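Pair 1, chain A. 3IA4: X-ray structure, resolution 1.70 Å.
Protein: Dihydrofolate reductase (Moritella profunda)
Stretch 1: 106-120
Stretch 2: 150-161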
# COMPACT_ATOMS: atom_id res chain seq x y z
N LEU A 106 6.53 -8.93 -2.50
CA LEU A 106 7.24 -9.01 -1.21
C LEU A 106 8.69 -9.46 -1.29
O LEU A 106 9.59 -8.84 -0.67
CB LEU A 106 6.45 -9.90 -0.20
CG LEU A 106 7.15 -10.00 1.17
CD1 LEU A 106 7.15 -8.68 1.98
CD2 LEU A 106 6.52 -11.11 1.98
N ALA A 107 8.96 -10.49 -2.10
CA ALA A 107 10.31 -11.02 -2.13
C ALA A 107 11.28 -9.99 -2.71
O ALA A 107 12.50 -10.03 -2.43
CB ALA A 107 10.34 -12.35 -2.92
N ALA A 108 10.72 -9.02 -3.42
CA ALA A 108 11.53 -8.01 -4.09
C ALA A 108 11.61 -6.68 -3.34
O ALA A 108 12.30 -5.74 -3.79
CB ALA A 108 10.95 -7.77 -5.47
N ALA A 109 10.88 -6.58 -2.22
CA ALA A 109 10.72 -5.29 -1.57
C ALA A 109 11.96 -4.96 -0.76
O ALA A 109 12.53 -5.80 -0.02
CB ALA A 109 9.49 -5.27 -0.67
N ASP A 110 12.38 -3.73 -0.93
CA ASP A 110 13.48 -3.23 -0.13
C ASP A 110 12.97 -2.66 1.22
O ASP A 110 13.73 -2.68 2.20
CB ASP A 110 14.14 -2.08 -0.92
CG ASP A 110 14.82 -2.57 -2.20
OD1 ASP A 110 14.60 -1.95 -3.26
OD2 ASP A 110 15.62 -3.56 -2.17
N ARG A 111 11.77 -2.05 1.22
CA ARG A 111 11.22 -1.42 2.43
C ARG A 111 9.73 -1.74 2.52
O ARG A 111 9.06 -1.88 1.48
CB ARG A 111 11.35 0.12 2.35
CG ARG A 111 12.76 0.65 2.30
CD ARG A 111 12.65 2.16 2.13
NE ARG A 111 13.97 2.75 2.29
CZ ARG A 111 14.18 4.05 2.14
NH1 ARG A 111 13.19 4.82 1.73
NH2 ARG A 111 15.41 4.56 2.32
N LEU A 112 9.21 -1.81 3.74
CA LEU A 112 7.79 -1.86 4.02
C LEU A 112 7.45 -0.65 4.86
O LEU A 112 8.07 -0.42 5.90
CB LEU A 112 7.41 -3.11 4.81
CG LEU A 112 7.75 -4.43 4.08
CD1 LEU A 112 7.38 -5.62 5.02
CD2 LEU A 112 7.14 -4.57 2.68
N TYR A 113 6.46 0.11 4.44
CA TYR A 113 5.95 1.20 5.25
C TYR A 113 4.67 0.66 5.87
O TYR A 113 3.63 0.61 5.22
CB TYR A 113 5.57 2.40 4.35
CG TYR A 113 6.74 3.16 3.71
CD1 TYR A 113 6.81 4.53 3.88
CD2 TYR A 113 7.68 2.53 2.90
CE1 TYR A 113 7.79 5.27 3.27
CE2 TYR A 113 8.72 3.29 2.28
CZ TYR A 113 8.71 4.67 2.48
OH TYR A 113 9.73 5.42 1.92
N LEU A 114 4.74 0.21 7.11
CA LEU A 114 3.58 -0.41 7.73
C LEU A 114 2.93 0.50 8.77
O LEU A 114 3.57 0.97 9.70
CB LEU A 114 3.99 -1.72 8.44
CG LEU A 114 4.65 -2.78 7.52
CD1 LEU A 114 4.91 -4.08 8.23
CD2 LEU A 114 3.74 -3.05 6.29
N THR A 115 1.64 0.62 8.67
CA THR A 115 0.89 1.18 9.80
C THR A 115 0.23 -0.00 10.50
O THR A 115 -0.35 -0.86 9.83
CB THR A 115 -0.19 2.06 9.22
OG1 THR A 115 0.45 3.18 8.59
CG2 THR A 115 -1.15 2.58 10.33
N HIS A 116 0.40 -0.12 11.82
CA HIS A 116 -0.31 -1.14 12.56
C HIS A 116 -1.40 -0.48 13.34
O HIS A 116 -1.12 0.43 14.14
CB HIS A 116 0.67 -1.80 13.53
CG HIS A 116 1.83 -2.43 12.84
ND1 HIS A 116 1.77 -3.72 12.34
CD2 HIS A 116 3.08 -1.98 12.60
CE1 HIS A 116 2.95 -4.03 11.80
NE2 HIS A 116 3.75 -2.98 11.93
N ILE A 117 -2.64 -0.95 13.11
CA ILE A 117 -3.81 -0.46 13.86
C ILE A 117 -4.23 -1.41 14.99
O ILE A 117 -4.33 -2.63 14.78
CB ILE A 117 -4.99 -0.31 12.87
CG1 ILE A 117 -4.54 0.57 11.70
CG2 ILE A 117 -6.26 0.23 13.60
CD1 ILE A 117 -5.58 0.60 10.52
N GLU A 118 -4.46 -0.88 16.20
CA GLU A 118 -4.82 -1.76 17.30
C GLU A 118 -6.30 -2.07 17.23
O GLU A 118 -7.13 -1.43 17.92
CB GLU A 118 -4.47 -1.11 18.64
CG GLU A 118 -2.99 -0.91 18.83
CD GLU A 118 -2.64 -0.38 20.24
OE1 GLU A 118 -3.48 -0.53 21.17
OE2 GLU A 118 -1.52 0.16 20.37
N LEU A 119 -6.66 -3.04 16.38
CA LEU A 119 -8.05 -3.37 16.16
C LEU A 119 -8.11 -4.83 15.71
O LEU A 119 -7.30 -5.22 14.87
CB LEU A 119 -8.59 -2.48 15.04
CG LEU A 119 -9.97 -2.86 14.51
CD1 LEU A 119 -11.10 -2.60 15.48
CD2 LEU A 119 -10.14 -1.97 13.30
N THR A 120 -9.01 -5.63 16.30
CA THR A 120 -9.29 -6.97 15.75
C THR A 120 -10.60 -6.85 14.93
O THR A 120 -11.68 -6.50 15.46
CB THR A 120 -9.47 -7.99 16.84
OG1 THR A 120 -8.23 -8.12 17.54
CG2 THR A 120 -9.87 -9.36 16.24
N PRO A 150 -10.69 6.54 16.18
CA PRO A 150 -11.06 5.79 17.37
C PRO A 150 -10.08 4.69 17.80
O PRO A 150 -10.30 4.11 18.84
CB PRO A 150 -12.39 5.13 16.99
CG PRO A 150 -12.39 5.12 15.42
CD PRO A 150 -11.54 6.24 14.99
N HIS A 151 -9.05 4.41 17.02
CA HIS A 151 -8.13 3.34 17.37
C HIS A 151 -6.73 3.88 17.42
O HIS A 151 -6.38 4.72 16.61
CB HIS A 151 -8.16 2.26 16.22
CG HIS A 151 -9.54 1.89 15.81
ND1 HIS A 151 -10.44 1.33 16.69
CD2 HIS A 151 -10.19 1.97 14.62
CE1 HIS A 151 -11.59 1.13 16.08
NE2 HIS A 151 -11.47 1.50 14.82
N ASN A 152 -5.92 3.36 18.34
CA ASN A 152 -4.51 3.65 18.33
C ASN A 152 -3.88 3.05 17.07
O ASN A 152 -4.26 1.97 16.66
CB ASN A 152 -3.86 2.96 19.51
CG ASN A 152 -4.33 3.50 20.86
OD1 ASN A 152 -4.63 4.65 20.97
ND2 ASN A 152 -4.38 2.65 21.89
N TYR A 153 -2.92 3.75 16.51
CA TYR A 153 -2.13 3.17 15.39
C TYR A 153 -0.73 3.66 15.42
O TYR A 153 -0.41 4.59 16.18
CB TYR A 153 -2.82 3.36 14.03
CG TYR A 153 -2.95 4.83 13.60
CD1 TYR A 153 -3.97 5.63 14.09
CD2 TYR A 153 -2.04 5.38 12.72
CE1 TYR A 153 -4.07 7.00 13.69
CE2 TYR A 153 -2.14 6.72 12.30
CZ TYR A 153 -3.15 7.51 12.79
OH TYR A 153 -3.23 8.84 12.38
N ARG A 154 0.15 3.01 14.66
CA ARG A 154 1.55 3.44 14.72
C ARG A 154 2.15 3.13 13.36
O ARG A 154 1.66 2.28 12.62
CB ARG A 154 2.34 2.75 15.86
CG ARG A 154 2.54 1.30 15.57
CD ARG A 154 3.14 0.56 16.80
NE ARG A 154 3.20 -0.88 16.53
CZ ARG A 154 2.19 -1.73 16.76
NH1 ARG A 154 2.33 -3.03 16.47
NH2 ARG A 154 1.02 -1.28 17.26
N PHE A 155 3.18 3.89 13.04
CA PHE A 155 3.94 3.68 11.79
C PHE A 155 5.29 3.03 12.03
O PHE A 155 6.00 3.37 12.97
CB PHE A 155 4.16 5.05 11.18
CG PHE A 155 4.96 4.99 9.94
CD1 PHE A 155 4.45 4.34 8.82
CD2 PHE A 155 6.27 5.49 9.90
CE1 PHE A 155 5.20 4.21 7.66
CE2 PHE A 155 7.04 5.38 8.71
CZ PHE A 155 6.50 4.73 7.61
N SER A 156 5.68 2.08 11.17
CA SER A 156 6.98 1.45 11.28
C SER A 156 7.52 1.30 9.87
O SER A 156 6.89 0.63 9.03
CB SER A 156 6.77 0.06 11.94
OG SER A 156 7.92 -0.74 11.94
N LEU A 157 8.69 1.88 9.60
CA LEU A 157 9.32 1.70 8.33
C LEU A 157 10.41 0.65 8.46
O LEU A 157 11.38 0.81 9.22
CB LEU A 157 9.77 3.07 7.79
CG LEU A 157 10.56 3.15 6.49
CD1 LEU A 157 10.13 2.23 5.46
CD2 LEU A 157 10.56 4.62 5.96
N LEU A 158 10.19 -0.49 7.78
CA LEU A 158 11.16 -1.58 7.82
C LEU A 158 12.00 -1.67 6.56
O LEU A 158 11.49 -1.54 5.42
CB LEU A 158 10.45 -2.92 7.98
CG LEU A 158 9.48 -3.11 9.14
CD1 LEU A 158 8.88 -4.49 9.11
CD2 LEU A 158 10.29 -2.92 10.43
N GLU A 159 13.28 -1.98 6.76
CA GLU A 159 14.20 -2.19 5.66
C GLU A 159 14.61 -3.65 5.65
O GLU A 159 14.98 -4.18 6.69
CB GLU A 159 15.43 -1.31 5.94
CG GLU A 159 16.34 -1.08 4.83
CD GLU A 159 17.49 -0.18 5.31
OE1 GLU A 159 18.22 -0.61 6.23
OE2 GLU A 159 17.61 0.95 4.79
N ARG A 160 14.58 -4.28 4.47
CA ARG A 160 14.98 -5.68 4.36
C ARG A 160 16.45 -5.84 4.72
O ARG A 160 17.30 -5.04 4.29
CB ARG A 160 14.67 -6.22 2.94
CG ARG A 160 14.99 -7.66 2.76
CD ARG A 160 13.95 -8.62 3.33
NE ARG A 160 14.52 -9.97 3.20
CZ ARG A 160 14.35 -10.79 2.17
NH1 ARG A 160 14.99 -12.00 2.17
NH2 ARG A 160 13.57 -10.45 1.14
N VAL A 161 16.74 -6.86 5.54
CA VAL A 161 18.12 -7.29 5.85
C VAL A 161 18.38 -8.65 5.21
O VAL A 161 17.62 -9.58 5.44
CB VAL A 161 18.31 -7.41 7.41
CG1 VAL A 161 19.72 -7.87 7.77
CG2 VAL A 161 17.99 -6.10 8.07
O HOH W 1 11.99 -8.39 0.71
O HOH W 2 13.80 -12.14 -1.19
O HOH W 3 16.96 -3.20 2.09
O HOH W 4 6.68 -3.34 11.70
O HOH W 5 -0.19 1.25 18.33
O HOH W 6 -7.01 1.00 19.57

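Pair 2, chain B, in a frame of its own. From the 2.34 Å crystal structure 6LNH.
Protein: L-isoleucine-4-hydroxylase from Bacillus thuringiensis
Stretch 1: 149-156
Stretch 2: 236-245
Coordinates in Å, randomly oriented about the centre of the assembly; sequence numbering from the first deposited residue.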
# COMPACT_ATOMS: atom_id res chain seq x y z
N LEU B 149 26.90 -12.74 10.66
CA LEU B 149 25.67 -12.91 9.88
C LEU B 149 24.52 -13.10 10.85
O LEU B 149 24.51 -14.05 11.63
CB LEU B 149 25.78 -14.10 8.93
CG LEU B 149 26.43 -13.84 7.57
CD1 LEU B 149 27.94 -13.74 7.70
CD2 LEU B 149 26.05 -14.92 6.58
N HIS B 150 23.54 -12.20 10.79
CA HIS B 150 22.37 -12.26 11.65
C HIS B 150 21.13 -12.46 10.80
O HIS B 150 20.77 -11.61 9.99
CB HIS B 150 22.24 -10.99 12.49
CG HIS B 150 23.33 -10.80 13.49
ND1 HIS B 150 23.26 -11.29 14.78
CD2 HIS B 150 24.53 -10.18 13.40
CE1 HIS B 150 24.36 -10.97 15.44
NE2 HIS B 150 25.15 -10.30 14.62
N GLN B 151 20.47 -13.60 11.00
CA GLN B 151 19.22 -13.93 10.34
C GLN B 151 18.10 -13.63 11.34
O GLN B 151 17.96 -14.33 12.34
CB GLN B 151 19.23 -15.41 9.94
CG GLN B 151 18.24 -15.84 8.87
CD GLN B 151 18.37 -17.32 8.58
OE1 GLN B 151 19.10 -18.03 9.27
NE2 GLN B 151 17.65 -17.79 7.58
N VAL B 152 17.31 -12.59 11.07
CA VAL B 152 16.31 -12.11 12.01
C VAL B 152 14.96 -12.06 11.33
O VAL B 152 14.83 -11.54 10.22
CB VAL B 152 16.66 -10.72 12.57
CG1 VAL B 152 15.69 -10.33 13.68
CG2 VAL B 152 18.10 -10.69 13.08
N ARG B 153 13.95 -12.62 11.99
CA ARG B 153 12.56 -12.48 11.59
C ARG B 153 11.84 -11.71 12.69
O ARG B 153 11.68 -12.22 13.81
CB ARG B 153 11.92 -13.85 11.36
CG ARG B 153 10.42 -13.83 11.17
CD ARG B 153 10.02 -15.17 10.59
NE ARG B 153 9.88 -15.13 9.14
CZ ARG B 153 8.91 -15.74 8.46
NH1 ARG B 153 8.01 -16.47 9.11
NH2 ARG B 153 8.86 -15.65 7.14
N TYR B 154 11.38 -10.50 12.38
CA TYR B 154 10.55 -9.77 13.32
C TYR B 154 9.11 -10.22 13.16
O TYR B 154 8.62 -10.37 12.03
CB TYR B 154 10.67 -8.26 13.08
CG TYR B 154 12.06 -7.74 13.34
CD1 TYR B 154 13.01 -7.73 12.33
CD2 TYR B 154 12.44 -7.28 14.60
CE1 TYR B 154 14.29 -7.26 12.56
CE2 TYR B 154 13.72 -6.81 14.84
CZ TYR B 154 14.64 -6.81 13.81
OH TYR B 154 15.91 -6.34 14.05
N LYS B 155 8.43 -10.43 14.28
CA LYS B 155 7.06 -10.92 14.25
C LYS B 155 6.18 -9.93 14.99
O LYS B 155 6.43 -9.60 16.15
CB LYS B 155 6.97 -12.31 14.88
CG LYS B 155 7.99 -13.30 14.32
CD LYS B 155 7.92 -14.65 15.00
CE LYS B 155 8.88 -14.72 16.18
NZ LYS B 155 8.88 -16.07 16.80
N ALA B 156 5.13 -9.47 14.31
CA ALA B 156 4.22 -8.49 14.87
C ALA B 156 2.80 -9.02 14.77
O ALA B 156 2.43 -9.71 13.82
CB ALA B 156 4.32 -7.14 14.14
N ALA B 236 2.36 -10.77 11.14
CA ALA B 236 3.14 -10.07 10.13
C ALA B 236 4.62 -10.29 10.40
O ALA B 236 5.06 -10.38 11.55
CB ALA B 236 2.82 -8.57 10.12
N PHE B 237 5.40 -10.36 9.32
CA PHE B 237 6.81 -10.71 9.40
C PHE B 237 7.65 -9.64 8.72
O PHE B 237 7.21 -9.00 7.76
CB PHE B 237 7.10 -12.07 8.76
CG PHE B 237 6.45 -13.22 9.46
CD1 PHE B 237 6.50 -13.32 10.84
CD2 PHE B 237 5.78 -14.20 8.74
CE1 PHE B 237 5.89 -14.38 11.50
CE2 PHE B 237 5.17 -15.26 9.39
CZ PHE B 237 5.23 -15.35 10.77
N ARG B 238 8.87 -9.48 9.22
CA ARG B 238 9.92 -8.74 8.53
C ARG B 238 11.18 -9.58 8.63
O ARG B 238 11.76 -9.71 9.71
CB ARG B 238 10.13 -7.35 9.13
CG ARG B 238 11.08 -6.48 8.33
CD ARG B 238 11.07 -5.04 8.81
NE ARG B 238 11.98 -4.21 8.03
CZ ARG B 238 13.17 -3.81 8.46
NH1 ARG B 238 13.60 -4.17 9.66
NH2 ARG B 238 13.94 -3.06 7.68
N ASP B 239 11.60 -10.15 7.50
CA ASP B 239 12.74 -11.05 7.46
C ASP B 239 13.96 -10.25 7.04
O ASP B 239 13.96 -9.61 5.98
CB ASP B 239 12.48 -12.20 6.48
CG ASP B 239 11.34 -13.09 6.93
OD1 ASP B 239 11.09 -13.16 8.16
OD2 ASP B 239 10.69 -13.73 6.07
N ILE B 240 14.99 -10.29 7.86
CA ILE B 240 16.17 -9.45 7.68
C ILE B 240 17.42 -10.31 7.69
O ILE B 240 17.46 -11.37 8.32
CB ILE B 240 16.19 -8.37 8.79
CG1 ILE B 240 15.26 -7.20 8.44
CG2 ILE B 240 17.61 -7.93 9.17
CD1 ILE B 240 15.55 -6.57 7.12
N LEU B 241 18.45 -9.84 6.99
CA LEU B 241 19.79 -10.41 7.09
C LEU B 241 20.77 -9.28 7.38
O LEU B 241 20.84 -8.32 6.61
CB LEU B 241 20.19 -11.14 5.80
CG LEU B 241 21.61 -11.71 5.82
CD1 LEU B 241 21.71 -12.88 6.80
CD2 LEU B 241 22.06 -12.12 4.43
N LEU B 242 21.52 -9.41 8.47
CA LEU B 242 22.57 -8.46 8.81
C LEU B 242 23.93 -9.09 8.56
O LEU B 242 24.17 -10.23 8.97
CB LEU B 242 22.46 -8.01 10.27
CG LEU B 242 21.26 -7.19 10.73
CD1 LEU B 242 21.20 -7.17 12.25
CD2 LEU B 242 21.34 -5.77 10.19
N VAL B 243 24.81 -8.36 7.89
CA VAL B 243 26.20 -8.77 7.69
C VAL B 243 27.07 -7.67 8.30
O VAL B 243 27.14 -6.56 7.76
CB VAL B 243 26.53 -9.00 6.21
CG1 VAL B 243 27.94 -9.55 6.08
CG2 VAL B 243 25.52 -9.95 5.58
N THR B 244 27.72 -7.99 9.41
CA THR B 244 28.50 -7.03 10.18
C THR B 244 29.99 -7.34 10.11
O THR B 244 30.39 -8.50 9.98
CB THR B 244 28.05 -7.02 11.64
OG1 THR B 244 28.51 -8.20 12.30
CG2 THR B 244 26.53 -6.96 11.73
N PHE B 245 30.80 -6.29 10.17
CA PHE B 245 32.25 -6.40 10.16
C PHE B 245 32.82 -5.75 11.41
O PHE B 245 32.65 -4.54 11.61
CB PHE B 245 32.82 -5.77 8.89
CG PHE B 245 32.34 -6.42 7.62
CD1 PHE B 245 31.05 -6.18 7.15
CD2 PHE B 245 33.15 -7.29 6.92
CE1 PHE B 245 30.60 -6.80 6.00
CE2 PHE B 245 32.70 -7.91 5.77
CZ PHE B 245 31.42 -7.66 5.31
O HOH W 7 27.34 -9.13 14.57

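What backbone arrangement do the two pairs share? In each, two antiparallel strands lie side by side, their axes 4.6 Å apart at closest approach in pair 1 and 4.5 Å in pair 2, and their N-to-C directions differ by 158° and 164°. Fourteen central residues superpose with an RMSD of 0.4 Å. Hydrogen-bonded and non-hydrogen-bonded residue pairs alternate in the same register: Ser A156 N donates to Leu A114 O at 2.8 Å, and at the matching place Ile B240 N donates to Val B152 O at 2.7 Å. Because this ladder uses main-chain atoms alone, it leaves the side chains free to differ.

How is the face carrying Thr A115 and Phe A155 filled, compared with its counterpart carrying Arg B153 and Asp B239? At these central rungs pair 1 uses mostly aromatic and aliphatic groups. Leu A157 reaches over one face of the Tyr A113 ring, its CD1 lying 3.6 Å from Tyr A113 CD2, while Phe A155 CZ approaches Tyr A113 CD1 at 3.7 Å. Thr A115 CG2 packs 3.8 Å from Tyr A153 CD2. Pair 2 places charge here: Arg B153, matching Thr A115, forms a salt bridge with Asp B239, the match of Phe A155, with Arg B153 NE donating to Asp B239 OD1 at 2.5 Å. The same guanidinium lies flat on Phe B237, the match of Tyr A153, so one long side chain meets both an acid at its edge and a ring at its face. Next along, Ile A117 CG1 lies 4.0 Å from Tyr A153 CB, while the matching Lys B155 sets CG 3.7 Å from Phe B237 CE1, at that ring's edge. At the Arg A111–Glu A159 rung the order is reversed: pair 2 is apolar, Leu B149 CG lying 4.5 Å from Val B243 CG2.

Does any position on this face keep its residue? Leu A157 and Leu B241 coincide closely, with side-chain centres 0.4 Å apart and the same t, p rotamer. Leu A157 CD1 lies 3.4 Å from Leu A112 O, and Leu B241 CD1 3.6 Å from the matching His B150 O. Tyr A113, however, is matched by Gln B151, which offers Leu B241 no ring.

What happens on the other face, where Leu A112 and Leu A158 match His B150 and Leu B242? Leu A112 CB and Leu A158 CB lie 4.4 Å apart, His B150 CB and Leu B242 CB 3.7 Å. Leu A114 CD1 reaches Leu A158 CD1 at 4.1 Å, while the shorter Val B152 meets Ile B240 CB to CB at 4.5 Å. His A116 and Tyr B154 place their rings similarly. The guanidinium of Arg A154 folds back, its CZ 3.6 Å from His A116 CB. Ser A156 is small, and a water spans the gap, 2.9 Å from Ser A156 OG and 3.0 Å from His A116 NE2. In pair 2 Ile B240 stands at the matching position and makes a direct apolar contact, its CG1 lying 4.2 Å from Tyr B154 CE1.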